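Local structure of endo-polygalacturonase (Pectobacterium carotovorum subsp. carotovorum, 1BHE) at residues T266-R280 against R295-V309. The protein hydrolyses the alpha-1,4 linkages between galacturonosyl units of polygalacturonic acid, taking part in the maceration and soft-rotting of plant tissue. Residues are numbered along the deposited sequence; the frame is centred on the assembly and turned at random.
Sequences TVDDLKMNGTTNGLR and RYSNVVMKNVAKPIV
L279 packs against Y296 and V299 in the core of a right-handed parallel beta-helix, the fold of family 28 glycosyl hydrolases, where 266-280 and 295-309 are equivalent parts of successive coils. Parallel register supports this: the axes of strands 270-273 and 299-302 run 4.7 Å apart at 8°, and like residues line up inside, M272 SD lying 3.8 Å from M301 CG with the two side chains abreast. The inner packing is close. L279 CD2 comes to 3.6 Å from Y296 CD1, while L279 CD1 makes an off-centre CH-pi contact over the ring. CG of Y296 stands anti to its carbonyl carbon (chi1 -50°), which turns the ring inward between L279 and V267; F330 of the next coil stacks on it.

The outward side is wetter and more polar. S297 OG donates to D268 OD1 at 2.6 Å, meeting it on the anti side and 29° out of the carboxylate plane, and accepts a hydrogen bond from a water that also donates to V267 O. R295 NH1 reaches T266 OG1 at 3.1 Å in its guanidinium plane and also bonds N264; T266 OG1 is also held by S1 N. On the flank bearing N277, R280 runs alongside V309 toward H251, a probable active-site residue, and pairs with D224. Nearby, one water joins the coils, donating to R280 O and accepting from Y296 OH, both at 2.8 Å.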
loop_
_atom_site.group_PDB
_atom_site.type_symbol
_atom_site.label_atom_id
_atom_site.label_comp_id
_atom_site.label_asym_id
_atom_site.label_seq_id
_atom_site.Cartn_x
_atom_site.Cartn_y
_atom_site.Cartn_z
ATOM N N THR A 266 -9.784 9.881 -7.525
ATOM C CA THR A 266 -9.922 9.704 -8.958
ATOM C C THR A 266 -9.105 8.514 -9.462
ATOM O O THR A 266 -7.876 8.510 -9.382
ATOM C CB THR A 266 -9.470 10.972 -9.718
ATOM O OG1 THR A 266 -10.252 12.102 -9.309
ATOM C CG2 THR A 266 -9.599 10.810 -11.222
ATOM N N VAL A 267 -9.795 7.501 -9.978
ATOM C CA VAL A 267 -9.169 6.316 -10.534
ATOM C C VAL A 267 -9.447 6.263 -12.040
ATOM O O VAL A 267 -10.620 6.197 -12.417
ATOM C CB VAL A 267 -9.686 5.008 -9.905
ATOM C CG1 VAL A 267 -8.951 3.806 -10.494
ATOM C CG2 VAL A 267 -9.550 5.004 -8.392
ATOM N N ASP A 268 -8.416 6.268 -12.868
ATOM C CA ASP A 268 -8.581 6.218 -14.313
ATOM C C ASP A 268 -7.500 5.368 -14.972
ATOM O O ASP A 268 -6.322 5.432 -14.607
ATOM C CB ASP A 268 -8.565 7.624 -14.933
ATOM C CG ASP A 268 -8.812 7.585 -16.435
ATOM O OD1 ASP A 268 -9.891 7.123 -16.858
ATOM O OD2 ASP A 268 -7.928 8.007 -17.209
ATOM N N ASP A 269 -7.897 4.587 -15.968
ATOM C CA ASP A 269 -6.999 3.735 -16.723
ATOM C C ASP A 269 -6.312 2.733 -15.790
ATOM O O ASP A 269 -5.146 2.883 -15.421
ATOM C CB ASP A 269 -5.964 4.546 -17.504
ATOM C CG ASP A 269 -5.139 3.680 -18.439
ATOM O OD1 ASP A 269 -5.520 2.504 -18.660
ATOM O OD2 ASP A 269 -4.111 4.156 -18.960
ATOM N N LEU A 270 -7.072 1.713 -15.421
ATOM C CA LEU A 270 -6.596 0.668 -14.529
ATOM C C LEU A 270 -6.871 -0.714 -15.117
ATOM O O LEU A 270 -8.029 -1.076 -15.341
ATOM C CB LEU A 270 -7.254 0.776 -13.150
ATOM C CG LEU A 270 -6.927 -0.342 -12.152
ATOM C CD1 LEU A 270 -5.434 -0.438 -11.891
ATOM C CD2 LEU A 270 -7.691 -0.136 -10.850
ATOM N N LYS A 271 -5.797 -1.451 -15.379
ATOM C CA LYS A 271 -5.951 -2.807 -15.916
ATOM C C LYS A 271 -5.767 -3.803 -14.779
ATOM O O LYS A 271 -4.798 -3.722 -14.020
ATOM C CB LYS A 271 -4.967 -3.072 -17.049
ATOM C CG LYS A 271 -5.491 -2.694 -18.427
ATOM C CD LYS A 271 -4.808 -1.448 -18.969
ATOM C CE LYS A 271 -4.271 -1.686 -20.375
ATOM N NZ LYS A 271 -2.823 -1.343 -20.469
ATOM N N MET A 272 -6.733 -4.705 -14.613
ATOM C CA MET A 272 -6.678 -5.693 -13.539
ATOM C C MET A 272 -6.746 -7.117 -14.082
ATOM O O MET A 272 -7.623 -7.447 -14.886
ATOM C CB MET A 272 -7.805 -5.453 -12.538
ATOM C CG MET A 272 -7.909 -4.027 -12.025
ATOM S SD MET A 272 -9.169 -3.764 -10.783
ATOM C CE MET A 272 -8.363 -4.396 -9.315
ATOM N N ASN A 273 -5.811 -7.962 -13.652
ATOM C CA ASN A 273 -5.801 -9.352 -14.088
ATOM C C ASN A 273 -5.561 -10.283 -12.905
ATOM O O ASN A 273 -4.475 -10.283 -12.328
ATOM C CB ASN A 273 -4.749 -9.603 -15.169
ATOM C CG ASN A 273 -4.879 -10.976 -15.803
ATOM O OD1 ASN A 273 -5.335 -11.935 -15.182
ATOM N ND2 ASN A 273 -4.477 -11.087 -17.070
ATOM N N GLY A 274 -6.586 -11.042 -12.528
ATOM C CA GLY A 274 -6.470 -11.987 -11.435
ATOM C C GLY A 274 -6.707 -11.464 -10.036
ATOM O O GLY A 274 -6.697 -12.266 -9.093
ATOM N N THR A 275 -6.876 -10.162 -9.857
ATOM C CA THR A 275 -7.178 -9.582 -8.550
ATOM C C THR A 275 -8.466 -10.205 -8.035
ATOM O O THR A 275 -9.408 -10.317 -8.836
ATOM C CB THR A 275 -7.341 -8.053 -8.651
ATOM O OG1 THR A 275 -6.570 -7.558 -9.757
ATOM C CG2 THR A 275 -6.861 -7.361 -7.385
ATOM N N THR A 276 -8.553 -10.598 -6.764
ATOM C CA THR A 276 -9.796 -11.236 -6.321
ATOM C C THR A 276 -10.953 -10.253 -6.232
ATOM O O THR A 276 -12.094 -10.638 -6.501
ATOM C CB THR A 276 -9.675 -12.078 -5.047
ATOM O OG1 THR A 276 -10.157 -11.373 -3.905
ATOM C CG2 THR A 276 -8.244 -12.525 -4.836
ATOM N N ASN A 277 -10.690 -9.005 -5.872
ATOM C CA ASN A 277 -11.702 -7.955 -5.848
ATOM C C ASN A 277 -11.216 -6.863 -6.811
ATOM O O ASN A 277 -10.001 -6.696 -6.969
ATOM C CB ASN A 277 -11.938 -7.358 -4.471
ATOM C CG ASN A 277 -12.193 -8.350 -3.366
ATOM O OD1 ASN A 277 -13.135 -9.149 -3.428
ATOM N ND2 ASN A 277 -11.357 -8.317 -2.334
ATOM N N GLY A 278 -12.137 -6.151 -7.447
ATOM C CA GLY A 278 -11.748 -5.102 -8.386
ATOM C C GLY A 278 -11.699 -3.748 -7.684
ATOM O O GLY A 278 -10.694 -3.370 -7.069
ATOM N N LEU A 279 -12.807 -3.027 -7.793
ATOM C CA LEU A 279 -12.978 -1.717 -7.178
ATOM C C LEU A 279 -13.779 -1.879 -5.890
ATOM O O LEU A 279 -14.928 -2.329 -5.909
ATOM C CB LEU A 279 -13.683 -0.771 -8.148
ATOM C CG LEU A 279 -13.121 -0.697 -9.570
ATOM C CD1 LEU A 279 -14.077 0.070 -10.482
ATOM C CD2 LEU A 279 -11.750 -0.044 -9.576
ATOM N N ARG A 280 -13.173 -1.521 -4.758
ATOM C CA ARG A 280 -13.834 -1.749 -3.486
ATOM C C ARG A 280 -13.872 -0.610 -2.490
ATOM O O ARG A 280 -12.923 0.129 -2.265
ATOM C CB ARG A 280 -13.112 -2.952 -2.844
ATOM C CG ARG A 280 -13.710 -3.418 -1.529
ATOM C CD ARG A 280 -13.247 -4.851 -1.258
ATOM N NE ARG A 280 -11.852 -4.860 -0.800
ATOM C CZ ARG A 280 -11.365 -5.830 -0.034
ATOM N NH1 ARG A 280 -12.164 -6.834 0.324
ATOM N NH2 ARG A 280 -10.102 -5.805 0.364
ATOM N N ARG A 295 -14.549 8.639 -8.139
ATOM C CA ARG A 295 -14.871 8.411 -9.540
ATOM C C ARG A 295 -13.919 7.414 -10.183
ATOM O O ARG A 295 -12.697 7.586 -10.187
ATOM C CB ARG A 295 -14.876 9.721 -10.340
ATOM C CG ARG A 295 -13.607 10.545 -10.204
ATOM C CD ARG A 295 -13.871 12.026 -10.425
ATOM N NE ARG A 295 -14.652 12.627 -9.349
ATOM C CZ ARG A 295 -14.157 13.074 -8.202
ATOM N NH1 ARG A 295 -12.856 12.996 -7.948
ATOM N NH2 ARG A 295 -14.969 13.601 -7.296
ATOM N N TYR A 296 -14.499 6.352 -10.740
ATOM C CA TYR A 296 -13.731 5.315 -11.414
ATOM C C TYR A 296 -14.023 5.321 -12.917
ATOM O O TYR A 296 -15.195 5.275 -13.305
ATOM C CB TYR A 296 -14.043 3.922 -10.886
ATOM C CG TYR A 296 -14.011 3.690 -9.401
ATOM C CD1 TYR A 296 -12.833 3.316 -8.753
ATOM C CD2 TYR A 296 -15.156 3.821 -8.637
ATOM C CE1 TYR A 296 -12.814 3.089 -7.389
ATOM C CE2 TYR A 296 -15.155 3.598 -7.271
ATOM C CZ TYR A 296 -13.969 3.235 -6.655
ATOM O OH TYR A 296 -13.961 3.018 -5.300
ATOM N N SER A 297 -12.979 5.350 -13.737
ATOM C CA SER A 297 -13.191 5.358 -15.182
ATOM C C SER A 297 -12.109 4.602 -15.929
ATOM O O SER A 297 -10.949 4.559 -15.525
ATOM C CB SER A 297 -13.289 6.790 -15.720
ATOM O OG SER A 297 -12.070 7.482 -15.530
ATOM N N ASN A 298 -12.498 3.991 -17.045
ATOM C CA ASN A 298 -11.577 3.257 -17.897
ATOM C C ASN A 298 -10.863 2.137 -17.146
ATOM O O ASN A 298 -9.635 2.032 -17.133
ATOM C CB ASN A 298 -10.580 4.211 -18.562
ATOM C CG ASN A 298 -9.850 3.557 -19.714
ATOM O OD1 ASN A 298 -10.181 2.437 -20.118
ATOM N ND2 ASN A 298 -8.844 4.219 -20.262
ATOM N N VAL A 299 -11.666 1.283 -16.514
ATOM C CA VAL A 299 -11.154 0.140 -15.765
ATOM C C VAL A 299 -11.457 -1.146 -16.536
ATOM O O VAL A 299 -12.620 -1.390 -16.873
ATOM C CB VAL A 299 -11.783 0.048 -14.367
ATOM C CG1 VAL A 299 -11.150 -1.076 -13.551
ATOM C CG2 VAL A 299 -11.654 1.360 -13.605
ATOM N N VAL A 300 -10.441 -1.935 -16.860
ATOM C CA VAL A 300 -10.632 -3.190 -17.583
ATOM C C VAL A 300 -10.173 -4.355 -16.704
ATOM O O VAL A 300 -9.009 -4.398 -16.303
ATOM C CB VAL A 300 -9.879 -3.227 -18.918
ATOM C CG1 VAL A 300 -10.050 -4.575 -19.616
ATOM C CG2 VAL A 300 -10.343 -2.113 -19.853
ATOM N N MET A 301 -11.081 -5.279 -16.397
ATOM C CA MET A 301 -10.756 -6.412 -15.542
ATOM C C MET A 301 -10.867 -7.765 -16.239
ATOM O O MET A 301 -11.750 -8.013 -17.057
ATOM C CB MET A 301 -11.666 -6.434 -14.311
ATOM C CG MET A 301 -11.556 -5.218 -13.408
ATOM S SD MET A 301 -12.900 -5.148 -12.213
ATOM C CE MET A 301 -13.604 -3.542 -12.567
ATOM N N LYS A 302 -9.954 -8.658 -15.882
ATOM C CA LYS A 302 -9.869 -10.013 -16.397
ATOM C C LYS A 302 -9.604 -10.967 -15.225
ATOM O O LYS A 302 -8.681 -10.744 -14.441
ATOM C CB LYS A 302 -8.733 -10.200 -17.394
ATOM C CG LYS A 302 -8.707 -9.391 -18.668
ATOM C CD LYS A 302 -7.718 -9.962 -19.679
ATOM C CE LYS A 302 -6.630 -8.963 -20.041
ATOM N NZ LYS A 302 -6.790 -8.452 -21.433
ATOM N N ASN A 303 -10.408 -12.010 -15.082
ATOM C CA ASN A 303 -10.246 -12.985 -14.014
ATOM C C ASN A 303 -10.344 -12.382 -12.618
ATOM O O ASN A 303 -9.637 -12.778 -11.686
ATOM C CB ASN A 303 -8.924 -13.745 -14.180
ATOM C CG ASN A 303 -8.872 -14.634 -15.405
ATOM O OD1 ASN A 303 -9.864 -15.236 -15.812
ATOM N ND2 ASN A 303 -7.709 -14.735 -16.033
ATOM N N VAL A 304 -11.278 -11.459 -12.423
ATOM C CA VAL A 304 -11.565 -10.837 -11.139
ATOM C C VAL A 304 -12.909 -11.348 -10.627
ATOM O O VAL A 304 -13.956 -11.035 -11.192
ATOM C CB VAL A 304 -11.585 -9.301 -11.274
ATOM C CG1 VAL A 304 -12.004 -8.622 -9.983
ATOM C CG2 VAL A 304 -10.223 -8.785 -11.726
ATOM N N ALA A 305 -12.899 -12.125 -9.553
ATOM C CA ALA A 305 -14.099 -12.711 -8.978
ATOM C C ALA A 305 -15.164 -11.717 -8.554
ATOM O O ALA A 305 -16.356 -11.966 -8.755
ATOM C CB ALA A 305 -13.727 -13.590 -7.778
ATOM N N LYS A 306 -14.789 -10.618 -7.920
ATOM C CA LYS A 306 -15.715 -9.598 -7.437
ATOM C C LYS A 306 -15.302 -8.231 -7.973
ATOM O O LYS A 306 -14.575 -7.488 -7.311
ATOM C CB LYS A 306 -15.696 -9.582 -5.904
ATOM C CG LYS A 306 -16.402 -10.737 -5.221
ATOM C CD LYS A 306 -16.617 -10.492 -3.736
ATOM C CE LYS A 306 -16.621 -11.801 -2.965
ATOM N NZ LYS A 306 -17.766 -11.885 -2.013
ATOM N N PRO A 307 -15.717 -7.901 -9.194
ATOM C CA PRO A 307 -15.288 -6.698 -9.874
ATOM C C PRO A 307 -15.634 -5.405 -9.171
ATOM O O PRO A 307 -14.845 -4.454 -9.198
ATOM C CB PRO A 307 -15.904 -6.800 -11.268
ATOM C CG PRO A 307 -16.991 -7.810 -11.160
ATOM C CD PRO A 307 -16.570 -8.751 -10.064
ATOM N N ILE A 308 -16.815 -5.300 -8.576
ATOM C CA ILE A 308 -17.236 -4.115 -7.846
ATOM C C ILE A 308 -17.744 -4.555 -6.475
ATOM O O ILE A 308 -18.614 -5.421 -6.376
ATOM C CB ILE A 308 -18.321 -3.268 -8.533
ATOM C CG1 ILE A 308 -17.843 -2.716 -9.874
ATOM C CG2 ILE A 308 -18.762 -2.123 -7.622
ATOM C CD1 ILE A 308 -18.885 -1.977 -10.685
ATOM N N VAL A 309 -17.168 -3.993 -5.418
ATOM C CA VAL A 309 -17.582 -4.293 -4.060
ATOM C C VAL A 309 -17.775 -3.003 -3.259
ATOM O O VAL A 309 -16.843 -2.231 -3.050
ATOM C CB VAL A 309 -16.606 -5.174 -3.257
ATOM C CG1 VAL A 309 -17.115 -5.393 -1.829
ATOM C CG2 VAL A 309 -16.343 -6.530 -3.896
HETATM O O HOH W 1 -12.178 8.742 -13.214
HETATM O O HOH W 2 -8.082 6.889 -19.726
HETATM O O HOH W 3 -7.614 0.608 -18.889
HETATM O O HOH W 4 -11.733 1.838 -4.199
#